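Local coordinates for protein alkyl hydroperoxide reductase, C subunit (Enterococcus faecalis, PDB 5Y63) that probably reduces hydrogen peroxide and organic hydroperoxides to water and alcohols as a thiol-dependent 2-Cys peroxiredoxin of the thioredoxin fold, built as a ring of five homodimers, at residues W44-F49 against L75-Y80; A70-L75 against E158-L163; R131-V136 against I152-E157. One frame throughout, in Å; residues are numbered along the deposited sequence.

The three contacts join the central sheet of the thioredoxin-like core to helices on one of its faces. Contact 1 pairs two parallel strands of the sheet; contact 2 packs helix 69-74 against helix 156-171 over it, its centre about 8 Å from that of contact 1; contact 3 ties strand 128-136, the antiparallel neighbour of strand 44-49, to the loop that leads into helix 156-171. Ile46 CD1 meets Leu72 CD2 at 3.6 Å between contacts 1 and 2, and Phe49 O lies 2.7 Å from Arg154 NH1 between contacts 1 and 3. Contact 3 is nearest the predicted peroxidatic Cys58: the Arg131 side chain is about 4 Å from that of Cys58, the Phe48 side chain about 7 Å.

Contact 1: residues W44-F49 against L75-Y80; sequences WSIFFF and LNCEVY
Trp44 and Cys77 open a parallel pairing of strands 44-49 and 77-80 that runs through Ser45-Glu78 and Ile46-Val79 to Phe47-Tyr80. Five backbone bonds zip the strands together, from Trp44 N to Asn76 O at 3.1 Å to Phe48 N to Tyr80 O at 2.8 Å; that of Tyr80 N to Ile46 O is almost straight (178°). The tight part is buried. On the face carrying Trp44, Ile46, Cys77 and Val79, Cys77 SG stands anti to its own backbone N (chi1 -174°) and lies 3.8 Å from Trp44 CB and 3.9 Å from Ile46 CG1. Met65 of helix 58-67 touches Ile46 and Val79 here. On the other face Ser45 CB meets the edge of the Tyr80 ring at CE2, 3.7 Å away, while the Phe47 and Tyr80 rings lie slid apart, centroids 5.6 Å from each other. Towards solvent the contact slackens: Asn76, with positive phi, closes a Schellman motif at the end of the preceding helix, and the carboxylate of Glu78 turns away from strand 44-49 to Tyr69 OH and Val79 N. Peptide N-H and C=O groups thus satisfy each other between the strands, so the apolar Cys77 face can pack against helices while the Ser45-Tyr80 face mixes polar and aromatic groups.

Contact 2: residues A70-L75 against E158-L163; sequences AHLQEL and ELVRKL
Helix 70-74 and helix 158-163 run side by side in the same direction, their axes 4° from parallel and 11.2 Å apart, with Leu72 and Val160 nearest by CA, 7.2 Å from one CA to the other. Val160 points at the other helix and divides its two methyls. CG1, anti to the backbone N (chi1 173°), comes within 3.7 Å of His71 CD2; Val160 CG2 lies 4.0 Å from Leu72 CD2, and the leucine crosses the valine obliquely. Leu163 adds the next turn: its CD2 sits 3.8 Å from Leu75 CD1 and 4.3 Å from Leu72 CD2, and the side chains of Leu75 and Leu163 slide past each other in opposite directions. Leu75 CD1 also lies over one face of the His71 imidazole, offset toward its rim, and so joins that ring to the leucine cluster. The two helices lie on the same face of the central sheet of the thioredoxin fold, where Leu72 and Leu163 both rest on Ile46 of strand 44-49, Leu72 also on Val79 and Leu163 on Cys77 of strand 77-83. At the outer margin His71 is exposed, and its NE2 is hydrogen-bonded to Glu164 OE2, so the ring has a polar hold beside its apolar one. Within helix 158-163, Arg161 grips the Glu158 carboxylate side-on, NE to OE1 and NH2 to OE2, the latter a salt bridge of 2.9 Å. This pair faces the second subunit, where Arg161 NH2 is hydrogen-bonded to Gly153 O of that chain.

Contact 3: residues R131-V136 against I152-E157; sequences RASFIV and IGRNAE
Arg154 reaches from its loop to Ser133 on the strand and gives NH2 to Ser133 OG, a hydrogen bond of 3.1 Å at 157° with the hydroxyl oxygen close to the guanidinium plane. One face of the same guanidinium lies on the Arg131 backbone and CB: Arg131 CB is 3.5 Å from Arg154 NH1, and the Arg131 carbonyl carbon stands over that face toward its rim. A bend at chi3 (-72°) turns Arg154 NE off the line of its chain. Arg131 instead runs extended from CG to NE, its CD 3.5 Å from Ile152 O. The two guanidinium planes are 54° apart, and NH1 of Arg131 comes to 4.3 Å from NH1 of Arg154. Glu61 OE1 forms salt bridges to both NH1 atoms and is thus a partner shared by the two arginines, while Arg154 NH1 is also bound to Phe49 O and the Arg154 guanidinium makes a cation-pi contact with the Phe48 ring. Arg131 packs on Pro51 and Val57, close to the predicted peroxidatic Cys58, an arrangement consistent with the arginine beside the reactive cysteine in peroxiredoxin active sites. Farther out, Asn155 occupies the N-cap of helix 156-171, with only a weak bond from Glu157 N to Asn155 OD1. Strand 128-136 itself lies between strands 44-49 and 142-148, with Leu159 of helix 156-171 packed against Ser133 and Ile135.

Contact 1: residues W44-F49 against L75-Y80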
loop_
_atom_site.group_PDB
_atom_site.type_symbol
_atom_site.label_atom_id
_atom_site.label_comp_id
_atom_site.label_asym_id
_atom_site.label_seq_id
_atom_site.Cartn_x
_atom_site.Cartn_y
_atom_site.Cartn_z
ATOM N N TRP A 44 12.413 42.774 -14.358
ATOM C CA TRP A 44 11.088 42.493 -13.811
ATOM C C TRP A 44 10.191 42.029 -14.950
ATOM O O TRP A 44 10.497 42.251 -16.124
ATOM C CB TRP A 44 10.483 43.726 -13.131
ATOM C CG TRP A 44 11.039 43.980 -11.766
ATOM C CD1 TRP A 44 12.182 44.654 -11.460
ATOM C CD2 TRP A 44 10.479 43.556 -10.516
ATOM N NE1 TRP A 44 12.371 44.678 -10.099
ATOM C CE2 TRP A 44 11.338 44.013 -9.496
ATOM C CE3 TRP A 44 9.331 42.837 -10.160
ATOM C CZ2 TRP A 44 11.090 43.774 -8.143
ATOM C CZ3 TRP A 44 9.087 42.599 -8.812
ATOM C CH2 TRP A 44 9.963 43.067 -7.822
ATOM N N SER A 45 9.091 41.373 -14.603
ATOM C CA SER A 45 8.201 40.824 -15.613
ATOM C C SER A 45 6.772 40.742 -15.114
ATOM O O SER A 45 6.524 40.428 -13.949
ATOM C CB SER A 45 8.680 39.437 -16.045
ATOM O OG SER A 45 8.795 38.574 -14.932
ATOM N N ILE A 46 5.840 41.039 -16.016
ATOM C CA ILE A 46 4.422 40.892 -15.751
ATOM C C ILE A 46 3.852 39.885 -16.736
ATOM O O ILE A 46 3.823 40.139 -17.940
ATOM C CB ILE A 46 3.670 42.230 -15.893
ATOM C CG1 ILE A 46 4.128 43.210 -14.809
ATOM C CG2 ILE A 46 2.164 42.010 -15.798
ATOM C CD1 ILE A 46 3.675 44.639 -15.035
ATOM N N PHE A 47 3.417 38.737 -16.221
ATOM C CA PHE A 47 2.657 37.780 -17.018
ATOM C C PHE A 47 1.198 38.221 -17.021
ATOM O O PHE A 47 0.612 38.427 -15.962
ATOM C CB PHE A 47 2.796 36.365 -16.458
ATOM C CG PHE A 47 4.149 35.760 -16.695
ATOM C CD1 PHE A 47 5.209 36.047 -15.846
ATOM C CD2 PHE A 47 4.367 34.915 -17.774
ATOM C CE1 PHE A 47 6.460 35.499 -16.066
ATOM C CE2 PHE A 47 5.616 34.362 -17.999
ATOM C CZ PHE A 47 6.663 34.654 -17.144
ATOM N N PHE A 48 0.628 38.380 -18.212
ATOM C CA PHE A 48 -0.727 38.895 -18.360
ATOM C C PHE A 48 -1.606 37.855 -19.050
ATOM O O PHE A 48 -1.746 37.845 -20.275
ATOM C CB PHE A 48 -0.703 40.208 -19.147
ATOM C CG PHE A 48 -1.978 40.996 -19.052
ATOM C CD1 PHE A 48 -2.191 41.859 -17.986
ATOM C CD2 PHE A 48 -2.960 40.882 -20.027
ATOM C CE1 PHE A 48 -3.361 42.590 -17.891
ATOM C CE2 PHE A 48 -4.130 41.611 -19.938
ATOM C CZ PHE A 48 -4.330 42.467 -18.870
ATOM N N PHE A 49 -2.187 36.970 -18.245
ATOM C CA PHE A 49 -3.060 35.918 -18.755
ATOM C C PHE A 49 -4.402 36.490 -19.194
ATOM O O PHE A 49 -4.936 37.389 -18.547
ATOM C CB PHE A 49 -3.292 34.852 -17.687
ATOM C CG PHE A 49 -2.118 33.956 -17.463
ATOM C CD1 PHE A 49 -1.149 34.279 -16.530
ATOM C CD2 PHE A 49 -1.992 32.776 -18.177
ATOM C CE1 PHE A 49 -0.068 33.445 -16.317
ATOM C CE2 PHE A 49 -0.916 31.937 -17.970
ATOM C CZ PHE A 49 0.049 32.272 -17.039
ATOM N N LEU A 75 10.611 51.325 -16.110
ATOM C CA LEU A 75 10.832 50.687 -14.807
ATOM C C LEU A 75 11.590 49.349 -14.901
ATOM O O LEU A 75 11.581 48.561 -13.952
ATOM C CB LEU A 75 9.486 50.478 -14.096
ATOM C CG LEU A 75 8.727 51.751 -13.708
ATOM C CD1 LEU A 75 7.258 51.458 -13.448
ATOM C CD2 LEU A 75 9.361 52.408 -12.491
ATOM N N ASN A 76 12.248 49.107 -16.037
ATOM C CA ASN A 76 13.025 47.887 -16.268
ATOM C C ASN A 76 12.157 46.625 -16.204
ATOM O O ASN A 76 12.575 45.596 -15.666
ATOM C CB ASN A 76 14.194 47.806 -15.273
ATOM C CG ASN A 76 15.303 46.877 -15.742
ATOM O OD1 ASN A 76 15.708 46.907 -16.907
ATOM N ND2 ASN A 76 15.810 46.052 -14.829
ATOM N N CYS A 77 10.953 46.709 -16.767
ATOM C CA CYS A 77 9.993 45.609 -16.707
ATOM C C CYS A 77 9.457 45.227 -18.083
ATOM O O CYS A 77 8.998 46.083 -18.839
ATOM C CB CYS A 77 8.822 45.969 -15.794
ATOM S SG CYS A 77 7.672 44.598 -15.543
ATOM N N GLU A 78 9.512 43.932 -18.389
ATOM C CA GLU A 78 8.961 43.383 -19.623
ATOM C C GLU A 78 7.544 42.863 -19.368
ATOM O O GLU A 78 7.194 42.519 -18.237
ATOM C CB GLU A 78 9.867 42.256 -20.135
ATOM C CG GLU A 78 9.499 41.690 -21.501
ATOM C CD GLU A 78 9.507 42.734 -22.602
ATOM O OE1 GLU A 78 8.410 43.119 -23.059
ATOM O OE2 GLU A 78 10.606 43.174 -23.006
ATOM N N VAL A 79 6.734 42.821 -20.423
ATOM C CA VAL A 79 5.352 42.343 -20.351
ATOM C C VAL A 79 5.192 41.104 -21.229
ATOM O O VAL A 79 5.577 41.112 -22.396
ATOM C CB VAL A 79 4.363 43.437 -20.818
ATOM C CG1 VAL A 79 2.926 42.933 -20.787
ATOM C CG2 VAL A 79 4.504 44.687 -19.961
ATOM N N TYR A 80 4.619 40.045 -20.664
ATOM C CA TYR A 80 4.358 38.810 -21.404
ATOM C C TYR A 80 2.874 38.447 -21.327
ATOM O O TYR A 80 2.418 37.906 -20.320
ATOM C CB TYR A 80 5.202 37.665 -20.839
ATOM C CG TYR A 80 6.687 37.944 -20.808
ATOM C CD1 TYR A 80 7.494 37.663 -21.908
ATOM C CD2 TYR A 80 7.288 38.484 -19.673
ATOM C CE1 TYR A 80 8.856 37.915 -21.882
ATOM C CE2 TYR A 80 8.649 38.738 -19.636
ATOM C CZ TYR A 80 9.429 38.451 -20.742
ATOM O OH TYR A 80 10.784 38.704 -20.707
#

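Contact 2: residues A70-L75 against E158-L163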
loop_
_atom_site.group_PDB
_atom_site.type_symbol
_atom_site.label_atom_id
_atom_site.label_comp_id
_atom_site.label_asym_id
_atom_site.label_seq_id
_atom_site.Cartn_x
_atom_site.Cartn_y
_atom_site.Cartn_z
ATOM N N ALA A 70 5.444 51.547 -22.244
ATOM C CA ALA A 70 6.604 52.435 -22.249
ATOM C C ALA A 70 7.018 52.801 -20.825
ATOM O O ALA A 70 8.207 52.847 -20.512
ATOM C CB ALA A 70 6.308 53.691 -23.053
ATOM N N HIS A 71 6.034 53.062 -19.968
ATOM C CA HIS A 71 6.292 53.362 -18.561
ATOM C C HIS A 71 6.836 52.138 -17.810
ATOM O O HIS A 71 7.681 52.276 -16.924
ATOM C CB HIS A 71 5.020 53.894 -17.888
ATOM C CG HIS A 71 5.198 54.254 -16.444
ATOM N ND1 HIS A 71 6.374 54.768 -15.938
ATOM C CD2 HIS A 71 4.335 54.197 -15.401
ATOM C CE1 HIS A 71 6.233 54.997 -14.645
ATOM N NE2 HIS A 71 5.005 54.660 -14.294
ATOM N N LEU A 72 6.352 50.949 -18.168
ATOM C CA LEU A 72 6.869 49.699 -17.605
ATOM C C LEU A 72 8.292 49.425 -18.089
ATOM O O LEU A 72 9.154 49.032 -17.300
ATOM C CB LEU A 72 5.951 48.524 -17.954
ATOM C CG LEU A 72 4.619 48.508 -17.197
ATOM C CD1 LEU A 72 3.578 47.677 -17.932
ATOM C CD2 LEU A 72 4.806 48.004 -15.773
ATOM N N GLN A 73 8.528 49.635 -19.383
ATOM C CA GLN A 73 9.880 49.590 -19.955
ATOM C C GLN A 73 10.837 50.480 -19.164
ATOM O O GLN A 73 11.955 50.073 -18.844
ATOM C CB GLN A 73 9.862 50.040 -21.421
ATOM C CG GLN A 73 9.416 48.975 -22.406
ATOM C CD GLN A 73 10.540 48.025 -22.778
ATOM O OE1 GLN A 73 10.966 47.203 -21.965
ATOM N NE2 GLN A 73 11.024 48.130 -24.014
ATOM N N GLU A 74 10.380 51.692 -18.853
ATOM C CA GLU A 74 11.162 52.658 -18.078
ATOM C C GLU A 74 11.517 52.114 -16.690
ATOM O O GLU A 74 12.593 52.402 -16.166
ATOM C CB GLU A 74 10.394 53.981 -17.938
ATOM C CG GLU A 74 11.253 55.181 -17.557
ATOM C CD GLU A 74 12.106 55.692 -18.703
ATOM O OE1 GLU A 74 11.608 55.738 -19.849
ATOM O OE2 GLU A 74 13.275 56.059 -18.456
ATOM N N LEU A 75 10.611 51.325 -16.110
ATOM C CA LEU A 75 10.832 50.687 -14.807
ATOM C C LEU A 75 11.590 49.349 -14.901
ATOM O O LEU A 75 11.581 48.561 -13.952
ATOM C CB LEU A 75 9.486 50.478 -14.096
ATOM C CG LEU A 75 8.727 51.751 -13.708
ATOM C CD1 LEU A 75 7.258 51.458 -13.448
ATOM C CD2 LEU A 75 9.361 52.408 -12.491
ATOM N N GLU A 158 -3.403 50.172 -11.790
ATOM C CA GLU A 158 -3.207 49.452 -10.533
ATOM C C GLU A 158 -2.081 48.428 -10.661
ATOM O O GLU A 158 -1.265 48.275 -9.751
ATOM C CB GLU A 158 -4.509 48.761 -10.109
ATOM C CG GLU A 158 -4.401 47.865 -8.878
ATOM C CD GLU A 158 -4.009 48.605 -7.611
ATOM O OE1 GLU A 158 -4.088 49.852 -7.574
ATOM O OE2 GLU A 158 -3.618 47.931 -6.636
ATOM N N LEU A 159 -2.042 47.737 -11.798
ATOM C CA LEU A 159 -1.016 46.731 -12.062
ATOM C C LEU A 159 0.384 47.342 -12.178
ATOM O O LEU A 159 1.377 46.687 -11.864
ATOM C CB LEU A 159 -1.359 45.947 -13.332
ATOM C CG LEU A 159 -0.520 44.705 -13.651
ATOM C CD1 LEU A 159 -0.362 43.793 -12.442
ATOM C CD2 LEU A 159 -1.150 43.947 -14.808
ATOM N N VAL A 160 0.459 48.591 -12.630
ATOM C CA VAL A 160 1.718 49.335 -12.630
ATOM C C VAL A 160 2.075 49.776 -11.210
ATOM O O VAL A 160 3.240 49.726 -10.820
ATOM C CB VAL A 160 1.665 50.560 -13.566
ATOM C CG1 VAL A 160 2.921 51.410 -13.423
ATOM C CG2 VAL A 160 1.503 50.118 -15.013
ATOM N N ARG A 161 1.073 50.208 -10.445
ATOM C CA ARG A 161 1.288 50.635 -9.060
ATOM C C ARG A 161 1.894 49.521 -8.214
ATOM O O ARG A 161 2.842 49.755 -7.466
ATOM C CB ARG A 161 -0.018 51.109 -8.418
ATOM C CG ARG A 161 0.184 51.826 -7.089
ATOM C CD ARG A 161 -1.119 52.007 -6.327
ATOM N NE ARG A 161 -1.689 50.733 -5.883
ATOM C CZ ARG A 161 -1.241 50.011 -4.855
ATOM N NH1 ARG A 161 -0.197 50.414 -4.132
ATOM N NH2 ARG A 161 -1.842 48.868 -4.549
ATOM N N LYS A 162 1.338 48.318 -8.332
ATOM C CA LYS A 162 1.846 47.158 -7.599
ATOM C C LYS A 162 3.317 46.886 -7.896
ATOM O O LYS A 162 4.081 46.532 -6.997
ATOM C CB LYS A 162 1.027 45.908 -7.930
ATOM C CG LYS A 162 -0.355 45.875 -7.301
ATOM C CD LYS A 162 -0.984 44.503 -7.467
ATOM C CE LYS A 162 -2.300 44.391 -6.720
ATOM N NZ LYS A 162 -2.815 42.995 -6.768
ATOM N N LEU A 163 3.704 47.044 -9.159
ATOM C CA LEU A 163 5.081 46.805 -9.579
ATOM C C LEU A 163 6.033 47.827 -8.968
ATOM O O LEU A 163 7.105 47.466 -8.479
ATOM C CB LEU A 163 5.194 46.826 -11.102
ATOM C CG LEU A 163 6.614 46.579 -11.629
ATOM C CD1 LEU A 163 6.633 45.473 -12.666
ATOM C CD2 LEU A 163 7.225 47.855 -12.187
#

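Contact 3: residues R131-V136 against I152-E157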
loop_
_atom_site.group_PDB
_atom_site.type_symbol
_atom_site.label_atom_id
_atom_site.label_comp_id
_atom_site.label_asym_id
_atom_site.label_seq_id
_atom_site.Cartn_x
_atom_site.Cartn_y
_atom_site.Cartn_z
ATOM N N ARG A 131 -8.419 35.701 -16.164
ATOM C CA ARG A 131 -7.838 37.036 -16.251
ATOM C C ARG A 131 -6.898 37.245 -15.076
ATOM O O ARG A 131 -7.237 37.902 -14.092
ATOM C CB ARG A 131 -8.928 38.104 -16.283
ATOM C CG ARG A 131 -9.771 38.016 -17.535
ATOM C CD ARG A 131 -10.699 39.202 -17.708
ATOM N NE ARG A 131 -11.655 38.919 -18.772
ATOM C CZ ARG A 131 -11.381 38.959 -20.075
ATOM N NH1 ARG A 131 -10.172 39.293 -20.519
ATOM N NH2 ARG A 131 -12.336 38.663 -20.948
ATOM N N ALA A 132 -5.711 36.666 -15.199
ATOM C CA ALA A 132 -4.723 36.691 -14.141
ATOM C C ALA A 132 -3.506 37.525 -14.531
ATOM O O ALA A 132 -3.137 37.605 -15.708
ATOM C CB ALA A 132 -4.300 35.275 -13.788
ATOM N N SER A 133 -2.897 38.146 -13.525
ATOM C CA SER A 133 -1.686 38.934 -13.702
ATOM C C SER A 133 -0.702 38.554 -12.610
ATOM O O SER A 133 -1.097 38.366 -11.466
ATOM C CB SER A 133 -2.002 40.426 -13.624
ATOM O OG SER A 133 -3.003 40.781 -14.559
ATOM N N PHE A 134 0.575 38.439 -12.970
ATOM C CA PHE A 134 1.630 38.078 -12.023
ATOM C C PHE A 134 2.833 39.003 -12.174
ATOM O O PHE A 134 3.365 39.155 -13.271
ATOM C CB PHE A 134 2.076 36.634 -12.253
ATOM C CG PHE A 134 1.005 35.617 -11.991
ATOM C CD1 PHE A 134 0.076 35.300 -12.974
ATOM C CD2 PHE A 134 0.930 34.968 -10.765
ATOM C CE1 PHE A 134 -0.913 34.362 -12.735
ATOM C CE2 PHE A 134 -0.058 34.029 -10.520
ATOM C CZ PHE A 134 -0.980 33.724 -11.506
ATOM N N ILE A 135 3.257 39.613 -11.069
ATOM C CA ILE A 135 4.470 40.425 -11.042
ATOM C C ILE A 135 5.603 39.577 -10.483
ATOM O O ILE A 135 5.519 39.083 -9.358
ATOM C CB ILE A 135 4.289 41.691 -10.181
ATOM C CG1 ILE A 135 3.201 42.584 -10.790
ATOM C CG2 ILE A 135 5.605 42.455 -10.069
ATOM C CD1 ILE A 135 2.798 43.756 -9.926
ATOM N N VAL A 136 6.660 39.417 -11.274
ATOM C CA VAL A 136 7.773 38.538 -10.927
ATOM C C VAL A 136 9.074 39.336 -10.919
ATOM O O VAL A 136 9.323 40.133 -11.823
ATOM C CB VAL A 136 7.878 37.366 -11.926
ATOM C CG1 VAL A 136 8.956 36.374 -11.512
ATOM C CG2 VAL A 136 6.534 36.661 -12.053
ATOM N N ILE A 152 -14.800 39.916 -15.529
ATOM C CA ILE A 152 -14.294 40.932 -14.608
ATOM C C ILE A 152 -12.975 41.497 -15.143
ATOM O O ILE A 152 -11.912 40.900 -14.959
ATOM C CB ILE A 152 -14.103 40.360 -13.187
ATOM C CG1 ILE A 152 -15.440 39.835 -12.647
ATOM C CG2 ILE A 152 -13.546 41.428 -12.252
ATOM C CD1 ILE A 152 -15.318 38.955 -11.419
ATOM N N GLY A 153 -13.059 42.650 -15.807
ATOM C CA GLY A 153 -11.900 43.293 -16.426
ATOM C C GLY A 153 -10.906 43.885 -15.439
ATOM O O GLY A 153 -11.236 44.127 -14.277
ATOM N N ARG A 154 -9.690 44.134 -15.921
ATOM C CA ARG A 154 -8.582 44.605 -15.085
ATOM C C ARG A 154 -8.289 46.091 -15.283
ATOM O O ARG A 154 -8.828 46.729 -16.189
ATOM C CB ARG A 154 -7.319 43.783 -15.377
ATOM C CG ARG A 154 -7.250 42.476 -14.607
ATOM C CD ARG A 154 -6.228 41.520 -15.197
ATOM N NE ARG A 154 -6.675 40.966 -16.472
ATOM C CZ ARG A 154 -6.006 40.061 -17.183
ATOM N NH1 ARG A 154 -6.507 39.625 -18.334
ATOM N NH2 ARG A 154 -4.838 39.589 -16.755
ATOM N N ASN A 155 -7.428 46.622 -14.415
ATOM C CA ASN A 155 -6.967 48.007 -14.482
ATOM C C ASN A 155 -5.437 48.049 -14.567
ATOM O O ASN A 155 -4.740 47.697 -13.611
ATOM C CB ASN A 155 -7.451 48.783 -13.251
ATOM C CG ASN A 155 -7.047 50.248 -13.278
ATOM O OD1 ASN A 155 -6.846 50.833 -14.341
ATOM N ND2 ASN A 155 -6.931 50.849 -12.100
ATOM N N ALA A 156 -4.929 48.490 -15.718
ATOM C CA ALA A 156 -3.489 48.551 -15.973
ATOM C C ALA A 156 -2.747 49.470 -15.003
ATOM O O ALA A 156 -1.613 49.181 -14.627
ATOM C CB ALA A 156 -3.233 48.991 -17.405
ATOM N N GLU A 157 -3.383 50.570 -14.605
ATOM C CA GLU A 157 -2.766 51.536 -13.692
ATOM C C GLU A 157 -2.442 50.907 -12.341
ATOM O O GLU A 157 -1.344 51.086 -11.812
ATOM C CB GLU A 157 -3.682 52.747 -13.492
ATOM C CG GLU A 157 -3.824 53.625 -14.727
ATOM C CD GLU A 157 -4.718 54.832 -14.498
ATOM O OE1 GLU A 157 -5.411 54.887 -13.457
ATOM O OE2 GLU A 157 -4.732 55.730 -15.365
#